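Local coordinates for putative citrate lyase, alfa subunit (Streptococcus mutans, PDB 2HJ0), which is a putative alpha subunit of citrate lyase, a CitF-family protein built around two mixed beta-sheets and found as an assembly of two copies, at residues S172-N177 with Q222-I228. Sequence-based numbering, arbitrary orientation.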
ATOM      1  N   SER A 172       9.935 -13.635   4.676  1.00 13.16           N
ATOM      2  CA  SER A 172       8.524 -13.515   5.015  1.00 12.81           C
ATOM      3  C   SER A 172       8.231 -14.173   6.362  1.00 13.33           C
ATOM      4  O   SER A 172       8.910 -15.126   6.741  1.00 15.11           O
ATOM      5  CB  SER A 172       7.691 -14.191   3.929  1.00 10.76           C
ATOM      6  OG  SER A 172       6.341 -14.337   4.334  1.00 10.61           O
ATOM      7  N   ASP A 173       7.253 -13.665   7.105  1.00 12.98           N
ATOM      8  CA  ASP A 173       6.912 -14.319   8.365  1.00 13.47           C
ATOM      9  C   ASP A 173       5.838 -15.340   8.035  1.00 12.34           C
ATOM     10  O   ASP A 173       5.481 -15.507   6.871  1.00 10.50           O
ATOM     11  CB  ASP A 173       6.398 -13.333   9.427  1.00 15.14           C
ATOM     12  CG  ASP A 173       5.344 -12.381   8.898  1.00 17.46           C
ATOM     13  OD1 ASP A 173       4.471 -12.827   8.110  1.00 17.55           O
ATOM     14  OD2 ASP A 173       5.388 -11.186   9.296  1.00 18.04           O
ATOM     15  N   ALA A 174       5.323 -16.018   9.050  1.00 12.69           N
ATOM     16  CA  ALA A 174       4.311 -17.030   8.831  1.00 12.90           C
ATOM     17  C   ALA A 174       2.936 -16.418   8.725  1.00 13.16           C
ATOM     18  O   ALA A 174       1.929 -17.082   8.952  1.00 15.30           O
ATOM     19  CB  ALA A 174       4.339 -18.054   9.945  1.00 11.87           C
ATOM     20  N   TYR A 175       2.882 -15.147   8.377  1.00 12.26           N
ATOM     21  CA  TYR A 175       1.590 -14.506   8.235  1.00 11.56           C
ATOM     22  C   TYR A 175       1.495 -13.743   6.925  1.00 11.31           C
ATOM     23  O   TYR A 175       0.422 -13.247   6.584  1.00 11.60           O
ATOM     24  CB  TYR A 175       1.332 -13.574   9.417  1.00 11.10           C
ATOM     25  CG  TYR A 175      -0.093 -13.623   9.921  1.00 11.26           C
ATOM     26  CD1 TYR A 175      -0.710 -14.842  10.212  1.00  9.58           C
ATOM     27  CD2 TYR A 175      -0.808 -12.457  10.158  1.00 11.64           C
ATOM     28  CE1 TYR A 175      -1.993 -14.897  10.734  1.00  8.17           C
ATOM     29  CE2 TYR A 175      -2.100 -12.506  10.680  1.00 11.95           C
ATOM     30  CZ  TYR A 175      -2.681 -13.733  10.970  1.00 10.88           C
ATOM     31  OH  TYR A 175      -3.940 -13.785  11.529  1.00 12.00           O
ATOM     32  N   GLY A 176       2.621 -13.630   6.210  1.00 10.49           N
ATOM     33  CA  GLY A 176       2.626 -12.936   4.928  1.00  9.82           C
ATOM     34  C   GLY A 176       3.439 -11.656   4.718  1.00 10.14           C
ATOM     35  O   GLY A 176       3.631 -11.242   3.571  1.00  9.55           O
ATOM     36  N   ASN A 177       3.882 -10.991   5.786  1.00  9.48           N
ATOM     37  CA  ASN A 177       4.688  -9.781   5.616  1.00  8.65           C
ATOM     38  C   ASN A 177       6.007 -10.210   4.950  1.00  8.70           C
ATOM     39  O   ASN A 177       6.786 -10.971   5.531  1.00  8.60           O
ATOM     40  CB  ASN A 177       4.973  -9.125   6.968  1.00  9.38           C
ATOM     41  CG  ASN A 177       3.712  -8.643   7.666  1.00 10.91           C
ATOM     42  OD1 ASN A 177       2.997  -7.769   7.161  1.00 10.47           O
ATOM     43  ND2 ASN A 177       3.434  -9.210   8.838  1.00  9.07           N
ATOM     44  N   GLN A 222       0.689  -8.666   5.246  1.00  9.30           N
ATOM     45  CA  GLN A 222      -0.013  -9.904   5.565  1.00 10.10           C
ATOM     46  C   GLN A 222      -1.456  -9.835   5.046  1.00  9.93           C
ATOM     47  O   GLN A 222      -2.059 -10.867   4.737  1.00  9.09           O
ATOM     48  CB  GLN A 222      -0.002 -10.132   7.089  1.00 10.48           C
ATOM     49  CG  GLN A 222      -0.601  -8.951   7.882  1.00 10.42           C
ATOM     50  CD  GLN A 222      -0.306  -8.980   9.370  1.00  9.11           C
ATOM     51  OE1 GLN A 222       0.847  -8.953   9.769  1.00  9.78           O
ATOM     52  NE2 GLN A 222      -1.352  -9.017  10.193  1.00  8.03           N
ATOM     53  N   THR A 223      -1.985  -8.616   4.928  1.00  8.87           N
ATOM     54  CA  THR A 223      -3.351  -8.413   4.461  1.00  9.08           C
ATOM     55  C   THR A 223      -3.562  -8.705   2.986  1.00  9.66           C
ATOM     56  O   THR A 223      -4.698  -8.693   2.506  1.00 10.48           O
ATOM     57  CB  THR A 223      -3.831  -6.982   4.728  1.00  9.94           C
ATOM     58  OG1 THR A 223      -2.829  -6.058   4.295  1.00  9.79           O
ATOM     59  CG2 THR A 223      -4.122  -6.783   6.202  1.00  9.10           C
ATOM     60  N   ASP A 224      -2.481  -8.967   2.261  1.00  9.63           N
ATOM     61  CA  ASP A 224      -2.596  -9.292   0.842  1.00  9.76           C
ATOM     62  C   ASP A 224      -2.214 -10.742   0.586  1.00 10.36           C
ATOM     63  O   ASP A 224      -2.337 -11.219  -0.533  1.00 11.53           O
ATOM     64  CB  ASP A 224      -1.676  -8.405  -0.000  1.00  8.73           C
ATOM     65  CG  ASP A 224      -2.171  -6.978  -0.112  1.00 10.39           C
ATOM     66  OD1 ASP A 224      -3.341  -6.713   0.264  1.00 11.66           O
ATOM     67  OD2 ASP A 224      -1.390  -6.111  -0.596  1.00  9.43           O
ATOM     68  N   VAL A 225      -1.768 -11.442   1.622  1.00  9.76           N
ATOM     69  CA  VAL A 225      -1.309 -12.811   1.453  1.00  9.17           C
ATOM     70  C   VAL A 225      -2.259 -13.859   2.018  1.00  9.42           C
ATOM     71  O   VAL A 225      -2.860 -13.654   3.061  1.00 10.72           O
ATOM     72  CB  VAL A 225       0.088 -12.954   2.101  1.00  7.97           C
ATOM     73  CG1 VAL A 225       0.635 -14.343   1.897  1.00  7.91           C
ATOM     74  CG2 VAL A 225       1.026 -11.901   1.507  1.00  5.08           C
ATOM     75  N   ASP A 226      -2.404 -14.985   1.331  1.00  9.05           N
ATOM     76  CA  ASP A 226      -3.289 -16.022   1.823  1.00  9.82           C
ATOM     77  C   ASP A 226      -2.511 -17.179   2.415  1.00  9.32           C
ATOM     78  O   ASP A 226      -2.853 -17.690   3.480  1.00  9.27           O
ATOM     79  CB  ASP A 226      -4.210 -16.525   0.697  1.00 11.29           C
ATOM     80  CG  ASP A 226      -5.178 -15.454   0.220  1.00 13.08           C
ATOM     81  OD1 ASP A 226      -6.189 -15.197   0.915  1.00 13.98           O
ATOM     82  OD2 ASP A 226      -4.915 -14.855  -0.845  1.00 13.92           O
ATOM     83  N   TYR A 227      -1.448 -17.581   1.732  1.00  9.17           N
ATOM     84  CA  TYR A 227      -0.650 -18.710   2.191  1.00  9.96           C
ATOM     85  C   TYR A 227       0.843 -18.474   2.024  1.00  9.68           C
ATOM     86  O   TYR A 227       1.281 -17.738   1.130  1.00  9.53           O
ATOM     87  CB  TYR A 227      -1.057 -19.968   1.416  1.00  9.06           C
ATOM     88  CG  TYR A 227      -2.483 -20.405   1.653  1.00  9.75           C
ATOM     89  CD1 TYR A 227      -2.882 -20.880   2.897  1.00 11.36           C
ATOM     90  CD2 TYR A 227      -3.433 -20.365   0.632  1.00 11.67           C
ATOM     91  CE1 TYR A 227      -4.196 -21.314   3.123  1.00 12.06           C
ATOM     92  CE2 TYR A 227      -4.760 -20.799   0.850  1.00 12.87           C
ATOM     93  CZ  TYR A 227      -5.124 -21.275   2.104  1.00 12.49           C
ATOM     94  OH  TYR A 227      -6.398 -21.727   2.345  1.00 13.51           O
ATOM     95  N   ILE A 228       1.618 -19.095   2.904  1.00  8.72           N
ATOM     96  CA  ILE A 228       3.058 -18.980   2.851  1.00  8.76           C
ATOM     97  C   ILE A 228       3.647 -20.374   2.820  1.00 10.34           C
ATOM     98  O   ILE A 228       3.263 -21.237   3.605  1.00 10.84           O
ATOM     99  CB  ILE A 228       3.634 -18.252   4.066  1.00  8.08           C
ATOM    100  CG1 ILE A 228       3.077 -16.833   4.148  1.00  8.57           C
ATOM    101  CG2 ILE A 228       5.138 -18.203   3.955  1.00  7.31           C
ATOM    102  CD1 ILE A 228       1.695 -16.741   4.745  1.00  9.03           C
TER
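An Asx turn can fold a tight connection onto itself and still leave polar groups over for a neighbouring chain segment; the loop 172-177, between strands 171-172 and 178-179, illustrates this. D173 OD1 accepts from Y175 N (2.8 Å) and also from N177 N (3.0 Å), while D173 OD2 takes N177 ND2 (2.8 Å). The folded loop then meets 222-228, which leads into strand 227-230 of a mixed sheet. Q222 opens this second segment, starting a short 3-10 turn, and the side-chain carboxamide of N177 bridges its backbone and side chain: Q222 N donates to N177 OD1 (3.1 Å), and N177 ND2 donates to Q222 OE1 (2.8 Å). The same OE1 is hydrogen-bonded to Y213, while Q222 NE2 lies at the edge of the Y175 ring, 3.5 Å from Y175 CD2, and bonds G361 O of the second subunit, so the contact sits beside the dimer interface. T223 and D224 carry the chain past the loop. V225 turns back toward it, bringing CG2 to 3.4 Å from G176 O. Little space remains here: a CB on G176 would clash with V225 CB, and its backbone angles also favour glycine. The CA-to-CB bonds of D226 and Y227 point away from the loop; the carboxylate of D226 forms a salt bridge with K360 of the second subunit, and the backbone of Y227 pairs with strand 202-207. The segment closes with I228, whose side chain packs by van der Waals contact against the loop backbone: I228 CG1 lies 3.9 Å from D173 O, and I228 CD1 lies 3.6 Å from G176 N.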